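Local coordinates for putative hydantoin racemase (PDB 3QVL) that racemises allantoin, interconverting its two enantiomers, and probably also acts on other 5-monosubstituted hydantoins, at the interface of chains A and B and the interface of chains A and C. Coordinates in Å, arbitrary orientation; residue numbers count along the deposited sequence, not the author numbering. Chains: chain A/B/C, Putative hydantoin racemase.

Contacts 1, 2 and 3 belong to the two-fold interface of chains A and B, and contact 4 to that of chains A and C. Contacts 2 and 3 adjoin, their C-alpha centres about 7 Å apart, and share A:Ala85, A:Pro230 and B:Phe49. Contact 1 lies about 26 Å from contact 2 and 21 Å from contact 3. Contact 4 is 21 to 29 Å from the others. Helix 48-68 contributes to contacts 1, 2 and 3, and helix 97-108 to contact 4. Two separate surfaces would build the six-chain assembly as deposited, though the structure alone does not show that this is the form in solution.

Contact 1: the interface of chains A and B. Residues chain A 42-44, 46, 50, 118; chain B 231, 233, 235.
The ammonium nitrogen NZ of B:Lys233 is gripped by the carboxylates of A:Glu46 and A:Asp50 and by the carbonyl of A:Ser44. A:Glu46 OE1 lies 2.7 Å from B:Lys233 NZ, and A:Asp50 OD2 lies 2.8 Å from B:Lys233 NZ. Both pairs are salt bridges and hydrogen bonds. A further bond runs from B:Lys233 NZ to the backbone oxygen O of A:Ser44, at 2.9 Å. The lysine nitrogen meets A:Glu46 on the anti side of OE1, somewhat out of the carboxylate plane. It meets A:Asp50 from above the plane, 40° out of it. It also sits above the carbonyl plane of A:Ser44. The lysine chain is bent at chi3 (85°), which turns CE and NZ between the two carboxylates. A:Asp50 OD2 also accepts the backbone N-H of A:Glu46 through its anti lone pair, at 2.8 Å from that N. This bond between two of the lysine's partners probably helps to fix the aspartate. The positive charge probably helps to keep both acids ionised. Two waters extend the network. Water 1 links A:Asp50 OD2 and A:Glu46 O to B:Glu231 N. Water 2 joins A:Asp50 OD1 to B:Glu231 O. At one side, A:Val42 CG2 packs 4.0 Å from B:Leu235 CD2. A:Ser44 also lines the ligand pocket. The contact ties the C-terminal segment of chain B to the loop beside that pocket, and may steady it there.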
ATOM      1  N   VAL A  42      30.600 -11.373 -14.119  1.00 16.96           N
ATOM      2  CA  VAL A  42      30.880  -9.944 -14.106  1.00 16.80           C
ATOM      3  C   VAL A  42      31.693  -9.575 -12.851  1.00 16.59           C
ATOM      4  O   VAL A  42      31.397 -10.069 -11.765  1.00 16.58           O
ATOM      5  CB  VAL A  42      29.544  -9.139 -14.220  1.00 16.83           C
ATOM      6  CG1 VAL A  42      28.677  -9.279 -12.962  1.00 16.91           C
ATOM      7  CG2 VAL A  42      29.797  -7.692 -14.554  1.00 17.05           C
ATOM      8  N   PRO A  43      32.741  -8.734 -13.004  1.00 16.35           N
ATOM      9  CA  PRO A  43      33.601  -8.349 -11.872  1.00 16.17           C
ATOM     10  C   PRO A  43      32.880  -7.581 -10.759  1.00 15.97           C
ATOM     11  O   PRO A  43      33.262  -7.692  -9.594  1.00 15.90           O
ATOM     12  CB  PRO A  43      34.666  -7.461 -12.526  1.00 16.23           C
ATOM     13  CG  PRO A  43      34.701  -7.906 -13.943  1.00 16.31           C
ATOM     14  CD  PRO A  43      33.277  -8.222 -14.279  1.00 16.39           C
ATOM     15  N   SER A  44      31.862  -6.806 -11.124  1.00 15.75           N
ATOM     16  CA  SER A  44      31.019  -6.111 -10.150  1.00 15.59           C
ATOM     17  C   SER A  44      29.608  -5.937 -10.699  1.00 15.45           C
ATOM     18  O   SER A  44      29.409  -5.869 -11.914  1.00 15.40           O
ATOM     19  CB  SER A  44      31.617  -4.755  -9.762  1.00 15.61           C
ATOM     20  OG  SER A  44      31.622  -3.857 -10.856  1.00 15.83           O
ATOM     21  N   GLU A  46      26.463  -3.686 -11.127  1.00 15.06           N
ATOM     22  CA  GLU A  46      26.127  -2.263 -11.147  1.00 15.11           C
ATOM     23  C   GLU A  46      24.941  -1.977 -12.065  1.00 15.01           C
ATOM     24  O   GLU A  46      24.990  -1.068 -12.898  1.00 15.16           O
ATOM     25  CB  GLU A  46      27.342  -1.441 -11.589  1.00 15.14           C
ATOM     26  CG  GLU A  46      28.549  -1.551 -10.667  1.00 15.50           C
ATOM     27  CD  GLU A  46      29.773  -0.835 -11.202  1.00 15.88           C
ATOM     28  OE1 GLU A  46      30.086  -0.991 -12.402  1.00 16.47           O
ATOM     29  OE2 GLU A  46      30.431  -0.123 -10.416  1.00 16.10           O
ATOM     30  N   ASP A  50      23.935  -6.601 -15.213  1.00 14.37           N
ATOM     31  CA  ASP A  50      24.910  -7.270 -14.353  1.00 14.43           C
ATOM     32  C   ASP A  50      24.243  -8.290 -13.428  1.00 14.49           C
ATOM     33  O   ASP A  50      24.773  -9.382 -13.220  1.00 14.45           O
ATOM     34  CB  ASP A  50      25.691  -6.248 -13.520  1.00 14.43           C
ATOM     35  CG  ASP A  50      26.573  -5.340 -14.366  1.00 14.47           C
ATOM     36  OD1 ASP A  50      26.841  -5.665 -15.543  1.00 14.64           O
ATOM     37  OD2 ASP A  50      27.005  -4.293 -13.837  1.00 14.38           O
ATOM     38  N   LEU A 118      26.907   2.820  -5.899  1.00 16.33           N
ATOM     39  CA  LEU A 118      26.521   3.524  -7.131  1.00 16.47           C
ATOM     40  C   LEU A 118      25.056   3.966  -7.130  1.00 16.42           C
ATOM     41  O   LEU A 118      24.181   3.190  -6.741  1.00 16.48           O
ATOM     42  CB  LEU A 118      26.778   2.655  -8.369  1.00 16.56           C
ATOM     43  CG  LEU A 118      28.008   2.848  -9.268  1.00 16.89           C
ATOM     44  CD1 LEU A 118      27.779   2.106 -10.572  1.00 17.14           C
ATOM     45  CD2 LEU A 118      28.318   4.311  -9.561  1.00 16.79           C
TER
ATOM     46  N   GLU B 231      27.534  -0.555 -17.393  1.00 17.87           N
ATOM     47  CA  GLU B 231      28.870  -0.008 -17.168  1.00 18.37           C
ATOM     48  C   GLU B 231      29.906  -0.870 -17.884  1.00 18.61           C
ATOM     49  O   GLU B 231      29.798  -2.098 -17.890  1.00 18.63           O
ATOM     50  CB  GLU B 231      29.189   0.070 -15.670  1.00 18.40           C
ATOM     51  CG  GLU B 231      28.188   0.875 -14.834  1.00 18.74           C
ATOM     52  CD  GLU B 231      28.106   2.343 -15.232  1.00 19.36           C
ATOM     53  OE1 GLU B 231      29.158   2.955 -15.522  1.00 19.74           O
ATOM     54  OE2 GLU B 231      26.983   2.887 -15.246  1.00 19.56           O
ATOM     55  N   LYS B 233      32.674  -3.131 -18.669  1.00 19.65           N
ATOM     56  CA  LYS B 233      33.442  -4.133 -17.930  1.00 19.87           C
ATOM     57  C   LYS B 233      33.588  -5.432 -18.718  1.00 20.01           C
ATOM     58  O   LYS B 233      32.801  -5.717 -19.624  1.00 20.02           O
ATOM     59  CB  LYS B 233      32.818  -4.402 -16.554  1.00 19.84           C
ATOM     60  CG  LYS B 233      31.358  -4.827 -16.589  1.00 19.91           C
ATOM     61  CD  LYS B 233      30.740  -4.796 -15.202  1.00 19.83           C
ATOM     62  CE  LYS B 233      30.233  -3.417 -14.824  1.00 19.77           C
ATOM     63  NZ  LYS B 233      29.612  -3.436 -13.472  1.00 19.52           N
ATOM     64  N   LEU B 235      33.272  -9.192 -19.462  1.00 20.80           N
ATOM     65  CA  LEU B 235      32.451 -10.357 -19.157  1.00 21.08           C
ATOM     66  C   LEU B 235      33.242 -11.620 -19.480  1.00 21.29           C
ATOM     67  O   LEU B 235      33.877 -11.707 -20.532  1.00 21.25           O
ATOM     68  CB  LEU B 235      31.135 -10.311 -19.942  1.00 21.11           C
ATOM     69  CG  LEU B 235      30.283  -9.039 -19.815  1.00 21.23           C
ATOM     70  CD1 LEU B 235      29.110  -9.066 -20.786  1.00 21.36           C
ATOM     71  CD2 LEU B 235      29.792  -8.821 -18.386  1.00 21.48           C
TER
HETATM   72  O   HOH W   1      26.291  -2.031 -15.229  1.00 16.72           O
HETATM   73  O   HOH W   2      28.268  -4.574 -17.711  1.00 19.86           O

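Contact 2: the interface of chains A and B. Residues chain A 85, 88, 226, 230; chain B 47-49, 120.
Helix 83-89 of chain A and the loops around A:Asp226 and A:Pro230 meet the start of helix 48-68 of chain B and its 3-10 helix 119-121. The carboxylate of A:Glu88 receives two backbone N-H groups from the first turn of the B helix. B:Phe49 N lies 2.8 Å from A:Glu88 OE1, and B:His48 N lies 2.9 Å from A:Glu88 OE2. Both bonds are nearly straight, 165° at the hydrogen. Both reach the oxygens from above the carboxylate plane. The glutamate therefore caps the helix of its neighbour, and the helix dipole would favour its negative charge. Its chain is extended beyond CG (chi2 -174°), which carries the carboxylate to the helix end. B:Arg120 adds a salt bridge, with NH2 3.0 Å from A:Glu88 OE2. The guanidinium and carboxylate planes are well turned from each other. Water 3 sits in the guanidinium plane, 3.0 Å from B:Arg120 NE. It also joins A:Asp226 O, B:Arg120 O and, less closely, A:Glu88 OE2. A:Pro230 crosses B:Phe49 at about a right angle, its CG 3.6 Å from the ring atom CG. A:Ala85 CB rests 3.4 Å from B:His48 O. The site lies where the last turn of helix 83-89 faces the N-terminal end of helix 48-68 in the other subunit.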
ATOM      1  N   ALA A  85      15.392 -18.308  -7.432  1.00 12.74           N
ATOM      2  CA  ALA A  85      15.935 -19.345  -8.309  1.00 12.72           C
ATOM      3  C   ALA A  85      16.845 -20.287  -7.524  1.00 12.70           C
ATOM      4  O   ALA A  85      16.778 -21.508  -7.689  1.00 12.68           O
ATOM      5  CB  ALA A  85      16.693 -18.716  -9.470  1.00 12.67           C
ATOM      6  N   GLU A  88      14.907 -22.624  -5.168  1.00 13.58           N
ATOM      7  CA  GLU A  88      14.349 -23.755  -5.907  1.00 13.86           C
ATOM      8  C   GLU A  88      15.388 -24.861  -6.091  1.00 14.07           C
ATOM      9  O   GLU A  88      15.095 -26.036  -5.860  1.00 13.97           O
ATOM     10  CB  GLU A  88      13.821 -23.310  -7.271  1.00 13.82           C
ATOM     11  CG  GLU A  88      12.531 -22.504  -7.220  1.00 14.05           C
ATOM     12  CD  GLU A  88      11.960 -22.214  -8.599  1.00 14.32           C
ATOM     13  OE1 GLU A  88      12.628 -22.513  -9.609  1.00 14.43           O
ATOM     14  OE2 GLU A  88      10.830 -21.694  -8.674  1.00 14.55           O
ATOM     15  N   ASP A 226       5.759 -23.187  -4.559  1.00 16.95           N
ATOM     16  CA  ASP A 226       6.498 -22.136  -5.268  1.00 16.66           C
ATOM     17  C   ASP A 226       8.012 -22.326  -5.343  1.00 16.41           C
ATOM     18  O   ASP A 226       8.635 -21.956  -6.340  1.00 16.38           O
ATOM     19  CB  ASP A 226       6.185 -20.764  -4.660  1.00 16.69           C
ATOM     20  CG  ASP A 226       4.725 -20.371  -4.808  1.00 16.75           C
ATOM     21  OD1 ASP A 226       3.981 -21.052  -5.548  1.00 16.77           O
ATOM     22  OD2 ASP A 226       4.321 -19.370  -4.182  1.00 16.63           O
ATOM     23  N   PRO A 230      13.173 -27.362  -9.412  1.00 16.85           N
ATOM     24  CA  PRO A 230      12.741 -27.047 -10.774  1.00 17.13           C
ATOM     25  C   PRO A 230      12.136 -28.264 -11.469  1.00 17.45           C
ATOM     26  O   PRO A 230      12.578 -29.392 -11.233  1.00 17.44           O
ATOM     27  CB  PRO A 230      14.041 -26.639 -11.469  1.00 17.10           C
ATOM     28  CG  PRO A 230      14.920 -26.164 -10.374  1.00 16.99           C
ATOM     29  CD  PRO A 230      14.588 -27.009  -9.191  1.00 16.83           C
TER
ATOM     30  N   GLY B  47       8.942 -21.512 -13.301  1.00 14.90           N
ATOM     31  CA  GLY B  47       9.496 -21.196 -11.989  1.00 14.76           C
ATOM     32  C   GLY B  47      10.637 -20.201 -12.051  1.00 14.70           C
ATOM     33  O   GLY B  47      10.991 -19.712 -13.127  1.00 14.65           O
ATOM     34  N   HIS B  48      11.219 -19.920 -10.889  1.00 14.62           N
ATOM     35  CA  HIS B  48      12.240 -18.883 -10.744  1.00 14.61           C
ATOM     36  C   HIS B  48      13.586 -19.292 -11.346  1.00 14.53           C
ATOM     37  O   HIS B  48      14.291 -18.460 -11.922  1.00 14.47           O
ATOM     38  CB  HIS B  48      12.395 -18.496  -9.270  1.00 14.61           C
ATOM     39  CG  HIS B  48      11.093 -18.232  -8.577  1.00 14.92           C
ATOM     40  ND1 HIS B  48      10.509 -16.985  -8.535  1.00 15.32           N
ATOM     41  CD2 HIS B  48      10.260 -19.059  -7.903  1.00 14.87           C
ATOM     42  CE1 HIS B  48       9.372 -17.055  -7.867  1.00 14.93           C
ATOM     43  NE2 HIS B  48       9.197 -18.304  -7.471  1.00 15.57           N
ATOM     44  N   PHE B  49      13.930 -20.572 -11.201  1.00 14.43           N
ATOM     45  CA  PHE B  49      15.139 -21.149 -11.795  1.00 14.36           C
ATOM     46  C   PHE B  49      15.100 -21.034 -13.318  1.00 14.35           C
ATOM     47  O   PHE B  49      16.067 -20.581 -13.938  1.00 14.26           O
ATOM     48  CB  PHE B  49      15.292 -22.611 -11.347  1.00 14.35           C
ATOM     49  CG  PHE B  49      16.420 -23.354 -12.012  1.00 14.30           C
ATOM     50  CD1 PHE B  49      17.716 -23.272 -11.516  1.00 14.32           C
ATOM     51  CD2 PHE B  49      16.178 -24.167 -13.118  1.00 14.35           C
ATOM     52  CE1 PHE B  49      18.760 -23.972 -12.121  1.00 14.42           C
ATOM     53  CE2 PHE B  49      17.212 -24.872 -13.727  1.00 14.27           C
ATOM     54  CZ  PHE B  49      18.504 -24.773 -13.229  1.00 14.25           C
ATOM     55  N   ARG B 120       2.449 -23.057  -9.880  1.00 15.97           N
ATOM     56  CA  ARG B 120       3.673 -22.528  -9.265  1.00 15.79           C
ATOM     57  C   ARG B 120       4.170 -21.223  -9.907  1.00 15.77           C
ATOM     58  O   ARG B 120       5.061 -20.562  -9.367  1.00 15.77           O
ATOM     59  CB  ARG B 120       4.784 -23.589  -9.226  1.00 15.74           C
ATOM     60  CG  ARG B 120       5.395 -23.950 -10.576  1.00 15.53           C
ATOM     61  CD  ARG B 120       6.551 -24.928 -10.409  1.00 14.95           C
ATOM     62  NE  ARG B 120       7.657 -24.358  -9.637  1.00 14.66           N
ATOM     63  CZ  ARG B 120       8.731 -25.036  -9.237  1.00 14.65           C
ATOM     64  NH1 ARG B 120       8.866 -26.323  -9.532  1.00 14.47           N
ATOM     65  NH2 ARG B 120       9.675 -24.423  -8.538  1.00 14.63           N
TER
HETATM   66  O   HOH W   3       7.651 -21.457  -8.908  1.00 14.32           O

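Contact 3: the interface of chains A and B. Residues chain A 59, 85, 89, 230, 242; chain B 49, 52-53.
B:Phe49 projects from helix 48-68 of chain B into a nonpolar pocket formed by helices 48-68 and 83-89 and C-terminal loops of chain A. This is the tightly packed part. Chain A hides 81 Å² of B:Phe49. CG stands anti to the backbone N (chi1 174°), which sends the ring away from its own helix. A:Leu59 CD1 lies to one side of the ring plane, displaced toward its rim, 3.8 Å from B:Phe49 CD1, while CD2 lies nearer the plane, beside that edge. A:Pro230 lies on the opposite side. A:Leu89 comes from the same side as A:Pro230, toward the rim, its CD2 3.9 Å from CE1 of B:Phe49. A:Leu242 closes the far end, with CB 3.9 Å from B:Phe49 CZ. Beneath, A:Ala85 CB touches the backbone, 3.7 Å from B:Phe49 CA. One turn along, B:Ala52 CB packs 3.9 Å from A:Leu59 CD1. The looser side lies around B:Ile53, of which chain A hides 9 Å². Its side chain and that of A:Leu242 reach toward each other tip to tip. A:Leu242 CD1 lies 3.8 Å from B:Ile53 CG1 and 3.9 Å from B:Ile53 CD1.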
ATOM      1  N   LEU A  59      23.618 -19.615  -9.405  1.00 14.57           N
ATOM      2  CA  LEU A  59      23.049 -20.948  -9.627  1.00 14.80           C
ATOM      3  C   LEU A  59      24.112 -22.016  -9.877  1.00 15.03           C
ATOM      4  O   LEU A  59      23.973 -23.154  -9.424  1.00 14.95           O
ATOM      5  CB  LEU A  59      22.035 -20.925 -10.775  1.00 14.78           C
ATOM      6  CG  LEU A  59      20.725 -20.161 -10.548  1.00 14.79           C
ATOM      7  CD1 LEU A  59      19.904 -20.124 -11.827  1.00 14.80           C
ATOM      8  CD2 LEU A  59      19.914 -20.765  -9.406  1.00 14.87           C
ATOM      9  N   ALA A  85      15.392 -18.308  -7.432  1.00 12.74           N
ATOM     10  CA  ALA A  85      15.935 -19.345  -8.309  1.00 12.72           C
ATOM     11  C   ALA A  85      16.845 -20.287  -7.524  1.00 12.70           C
ATOM     12  O   ALA A  85      16.778 -21.508  -7.689  1.00 12.68           O
ATOM     13  CB  ALA A  85      16.693 -18.716  -9.470  1.00 12.67           C
ATOM     14  N   LEU A  89      16.596 -24.473  -6.497  1.00 14.30           N
ATOM     15  CA  LEU A  89      17.663 -25.429  -6.791  1.00 14.65           C
ATOM     16  C   LEU A  89      18.264 -26.064  -5.535  1.00 14.86           C
ATOM     17  O   LEU A  89      18.531 -27.266  -5.515  1.00 14.89           O
ATOM     18  CB  LEU A  89      18.761 -24.770  -7.640  1.00 14.65           C
ATOM     19  CG  LEU A  89      19.875 -25.649  -8.226  1.00 14.81           C
ATOM     20  CD1 LEU A  89      19.324 -26.721  -9.163  1.00 14.89           C
ATOM     21  CD2 LEU A  89      20.911 -24.795  -8.946  1.00 14.92           C
ATOM     22  N   PRO A 230      13.173 -27.362  -9.412  1.00 16.85           N
ATOM     23  CA  PRO A 230      12.741 -27.047 -10.774  1.00 17.13           C
ATOM     24  C   PRO A 230      12.136 -28.264 -11.469  1.00 17.45           C
ATOM     25  O   PRO A 230      12.578 -29.392 -11.233  1.00 17.44           O
ATOM     26  CB  PRO A 230      14.041 -26.639 -11.469  1.00 17.10           C
ATOM     27  CG  PRO A 230      14.920 -26.164 -10.374  1.00 16.99           C
ATOM     28  CD  PRO A 230      14.588 -27.009  -9.191  1.00 16.83           C
ATOM     29  N   LEU A 242      23.679 -26.924 -14.881  1.00 25.91           N
ATOM     30  CA  LEU A 242      23.043 -26.249 -13.742  1.00 26.03           C
ATOM     31  C   LEU A 242      22.180 -27.149 -12.857  1.00 26.17           C
ATOM     32  O   LEU A 242      22.080 -26.916 -11.650  1.00 26.17           O
ATOM     33  CB  LEU A 242      22.223 -25.041 -14.213  1.00 25.97           C
ATOM     34  CG  LEU A 242      22.973 -23.797 -14.703  1.00 25.90           C
ATOM     35  CD1 LEU A 242      21.999 -22.785 -15.283  1.00 25.67           C
ATOM     36  CD2 LEU A 242      23.806 -23.163 -13.594  1.00 25.76           C
TER
ATOM     37  N   PHE B  49      13.930 -20.572 -11.201  1.00 14.43           N
ATOM     38  CA  PHE B  49      15.139 -21.149 -11.795  1.00 14.36           C
ATOM     39  C   PHE B  49      15.100 -21.034 -13.318  1.00 14.35           C
ATOM     40  O   PHE B  49      16.067 -20.581 -13.938  1.00 14.26           O
ATOM     41  CB  PHE B  49      15.292 -22.611 -11.347  1.00 14.35           C
ATOM     42  CG  PHE B  49      16.420 -23.354 -12.012  1.00 14.30           C
ATOM     43  CD1 PHE B  49      17.716 -23.272 -11.516  1.00 14.32           C
ATOM     44  CD2 PHE B  49      16.178 -24.167 -13.118  1.00 14.35           C
ATOM     45  CE1 PHE B  49      18.760 -23.972 -12.121  1.00 14.42           C
ATOM     46  CE2 PHE B  49      17.212 -24.872 -13.727  1.00 14.27           C
ATOM     47  CZ  PHE B  49      18.504 -24.773 -13.229  1.00 14.25           C
ATOM     48  N   ALA B  52      15.536 -17.325 -14.482  1.00 14.23           N
ATOM     49  CA  ALA B  52      16.916 -16.843 -14.423  1.00 14.08           C
ATOM     50  C   ALA B  52      17.707 -17.260 -15.661  1.00 13.96           C
ATOM     51  O   ALA B  52      18.500 -16.478 -16.191  1.00 13.83           O
ATOM     52  CB  ALA B  52      17.601 -17.334 -13.156  1.00 14.09           C
ATOM     53  N   ILE B  53      17.482 -18.493 -16.114  1.00 13.87           N
ATOM     54  CA  ILE B  53      18.099 -19.003 -17.339  1.00 13.79           C
ATOM     55  C   ILE B  53      17.560 -18.254 -18.557  1.00 13.76           C
ATOM     56  O   ILE B  53      18.331 -17.812 -19.415  1.00 13.72           O
ATOM     57  CB  ILE B  53      17.878 -20.530 -17.493  1.00 13.79           C
ATOM     58  CG1 ILE B  53      18.642 -21.287 -16.402  1.00 13.79           C
ATOM     59  CG2 ILE B  53      18.313 -21.010 -18.879  1.00 13.78           C
ATOM     60  CD1 ILE B  53      18.279 -22.751 -16.294  1.00 13.96           C
TER

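Contact 4: the interface of chains A and C. Residues chain A 103, 106-107, 134; chain C 103, 106-107, 134.
A:His103 and C:His103 meet across a two-fold axis where helix 97-108 of each subunit pairs with its copy. The protein belongs to the HyuE family of Asp/Glu/hydantoin racemases. Hydrogen bonds come as a symmetric pair. A:His103 NE2 lies 3.2 Å from the hydroxyl OG1 of C:Thr106, and C:His103 NE2 pairs likewise with A:Thr106 OG1. Each bond is bent moderately, 153° at the hydrogen. The threonine hydroxyl also donates to the carbonyl of its own helix, with C:Thr106 OG1 2.8 Å from C:His103 O. The structure alone does not show which of NE2 and OG1 donates across the interface. OG1 sits between the backbone N and the carbonyl carbon (chi1 62°), within reach of both partners.

Ring contacts form the second group. The imidazoles meet edge to face, their planes 80° apart and their centroids 4.8 Å apart. The very close approach of their CD2 atoms is doubtful. Each imidazole is covered on both faces. A:Phe134 CZ lies over the centre of the A:His103 ring, 3.5 Å above its plane. The opposite face takes the methyl CE of C:Met107, 3.8 Å from the centroid of A:His103, in a CH-pi contact. The methionine chain is extended to bring CE there.

Apolar packing is the third kind. A:Phe134 and C:Phe134 meet at their outer carbons, CZ of A:Phe134 lying 3.9 Å from CE1 of C:Phe134.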
ATOM      1  N   HIS A 103      16.236  -7.385   7.522  1.00 16.82           N
ATOM      2  CA  HIS A 103      15.587  -8.153   8.587  1.00 17.17           C
ATOM      3  C   HIS A 103      16.158  -7.809   9.964  1.00 17.24           C
ATOM      4  O   HIS A 103      15.401  -7.584  10.912  1.00 17.24           O
ATOM      5  CB  HIS A 103      15.708  -9.660   8.325  1.00 17.28           C
ATOM      6  CG  HIS A 103      14.630 -10.213   7.443  1.00 17.82           C
ATOM      7  ND1 HIS A 103      14.600 -10.007   6.080  1.00 18.45           N
ATOM      8  CD2 HIS A 103      13.553 -10.981   7.728  1.00 18.25           C
ATOM      9  CE1 HIS A 103      13.544 -10.613   5.568  1.00 18.62           C
ATOM     10  NE2 HIS A 103      12.891 -11.211   6.548  1.00 18.61           N
ATOM     11  N   THR A 106      15.263  -4.100  11.352  1.00 16.36           N
ATOM     12  CA  THR A 106      13.931  -3.922  11.933  1.00 16.27           C
ATOM     13  C   THR A 106      13.840  -4.472  13.359  1.00 16.20           C
ATOM     14  O   THR A 106      12.883  -4.184  14.083  1.00 16.14           O
ATOM     15  CB  THR A 106      12.830  -4.570  11.062  1.00 16.24           C
ATOM     16  OG1 THR A 106      13.044  -5.985  10.986  1.00 16.24           O
ATOM     17  CG2 THR A 106      12.825  -3.977   9.654  1.00 16.42           C
ATOM     18  N   MET A 107      14.839  -5.259  13.753  1.00 16.09           N
ATOM     19  CA  MET A 107      14.881  -5.859  15.085  1.00 16.12           C
ATOM     20  C   MET A 107      15.610  -4.985  16.110  1.00 15.84           C
ATOM     21  O   MET A 107      15.499  -5.215  17.317  1.00 15.81           O
ATOM     22  CB  MET A 107      15.530  -7.245  15.024  1.00 16.29           C
ATOM     23  CG  MET A 107      14.733  -8.273  14.239  1.00 17.12           C
ATOM     24  SD  MET A 107      15.551  -9.877  14.192  1.00 19.24           S
ATOM     25  CE  MET A 107      14.474 -10.769  13.075  1.00 18.92           C
ATOM     26  N   PHE A 134       9.713  -3.973   3.421  1.00 19.28           N
ATOM     27  CA  PHE A 134      10.375  -3.098   4.390  1.00 19.55           C
ATOM     28  C   PHE A 134      10.411  -1.623   3.979  1.00 19.58           C
ATOM     29  O   PHE A 134      11.145  -0.829   4.573  1.00 19.55           O
ATOM     30  CB  PHE A 134      11.800  -3.591   4.685  1.00 19.64           C
ATOM     31  CG  PHE A 134      11.861  -4.957   5.314  1.00 20.18           C
ATOM     32  CD1 PHE A 134      11.182  -5.229   6.501  1.00 20.72           C
ATOM     33  CD2 PHE A 134      12.616  -5.967   4.728  1.00 20.53           C
ATOM     34  CE1 PHE A 134      11.244  -6.493   7.084  1.00 21.08           C
ATOM     35  CE2 PHE A 134      12.686  -7.232   5.304  1.00 20.90           C
ATOM     36  CZ  PHE A 134      11.999  -7.496   6.485  1.00 20.96           C
TER
ATOM     37  N   HIS C 103       9.436 -13.447  10.241  1.00 16.82           N
ATOM     38  CA  HIS C 103      10.751 -13.219   9.637  1.00 17.17           C
ATOM     39  C   HIS C 103      11.345 -14.507   9.065  1.00 17.24           C
ATOM     40  O   HIS C 103      11.837 -14.517   7.934  1.00 17.24           O
ATOM     41  CB  HIS C 103      11.718 -12.594  10.651  1.00 17.28           C
ATOM     42  CG  HIS C 103      11.635 -11.100  10.731  1.00 17.82           C
ATOM     43  ND1 HIS C 103      10.599 -10.440  11.355  1.00 18.45           N
ATOM     44  CD2 HIS C 103      12.473 -10.137  10.279  1.00 18.25           C
ATOM     45  CE1 HIS C 103      10.795  -9.136  11.273  1.00 18.62           C
ATOM     46  NE2 HIS C 103      11.925  -8.926  10.623  1.00 18.61           N
ATOM     47  N   THR C 106       9.485 -15.981   5.771  1.00 16.36           N
ATOM     48  CA  THR C 106       9.810 -15.343   4.494  1.00 16.27           C
ATOM     49  C   THR C 106      11.158 -15.812   3.937  1.00 16.20           C
ATOM     50  O   THR C 106      11.469 -15.576   2.766  1.00 16.14           O
ATOM     51  CB  THR C 106       9.810 -13.800   4.603  1.00 16.24           C
ATOM     52  OG1 THR C 106      10.821 -13.380   5.527  1.00 16.24           O
ATOM     53  CG2 THR C 106       8.448 -13.284   5.065  1.00 16.42           C
ATOM     54  N   MET C 107      11.946 -16.475   4.780  1.00 16.09           N
ATOM     55  CA  MET C 107      13.262 -16.977   4.387  1.00 16.12           C
ATOM     56  C   MET C 107      13.215 -18.404   3.834  1.00 15.84           C
ATOM     57  O   MET C 107      14.178 -18.865   3.217  1.00 15.81           O
ATOM     58  CB  MET C 107      14.233 -16.906   5.569  1.00 16.29           C
ATOM     59  CG  MET C 107      14.557 -15.493   6.026  1.00 17.12           C
ATOM     60  SD  MET C 107      15.692 -15.474   7.425  1.00 19.24           S
ATOM     61  CE  MET C 107      15.715 -13.727   7.812  1.00 18.92           C
ATOM     62  N   PHE C 134       4.609  -7.647   6.488  1.00 19.28           N
ATOM     63  CA  PHE C 134       4.529  -8.996   5.923  1.00 19.55           C
ATOM     64  C   PHE C 134       3.141  -9.373   5.397  1.00 19.58           C
ATOM     65  O   PHE C 134       2.875 -10.547   5.128  1.00 19.55           O
ATOM     66  CB  PHE C 134       5.003 -10.043   6.941  1.00 19.64           C
ATOM     67  CG  PHE C 134       6.444  -9.895   7.351  1.00 20.18           C
ATOM     68  CD1 PHE C 134       7.462  -9.900   6.400  1.00 20.72           C
ATOM     69  CD2 PHE C 134       6.783  -9.774   8.694  1.00 20.53           C
ATOM     70  CE1 PHE C 134       8.796  -9.768   6.781  1.00 21.08           C
ATOM     71  CE2 PHE C 134       8.112  -9.644   9.087  1.00 20.90           C
ATOM     72  CZ  PHE C 134       9.121  -9.641   8.128  1.00 20.96           C
TER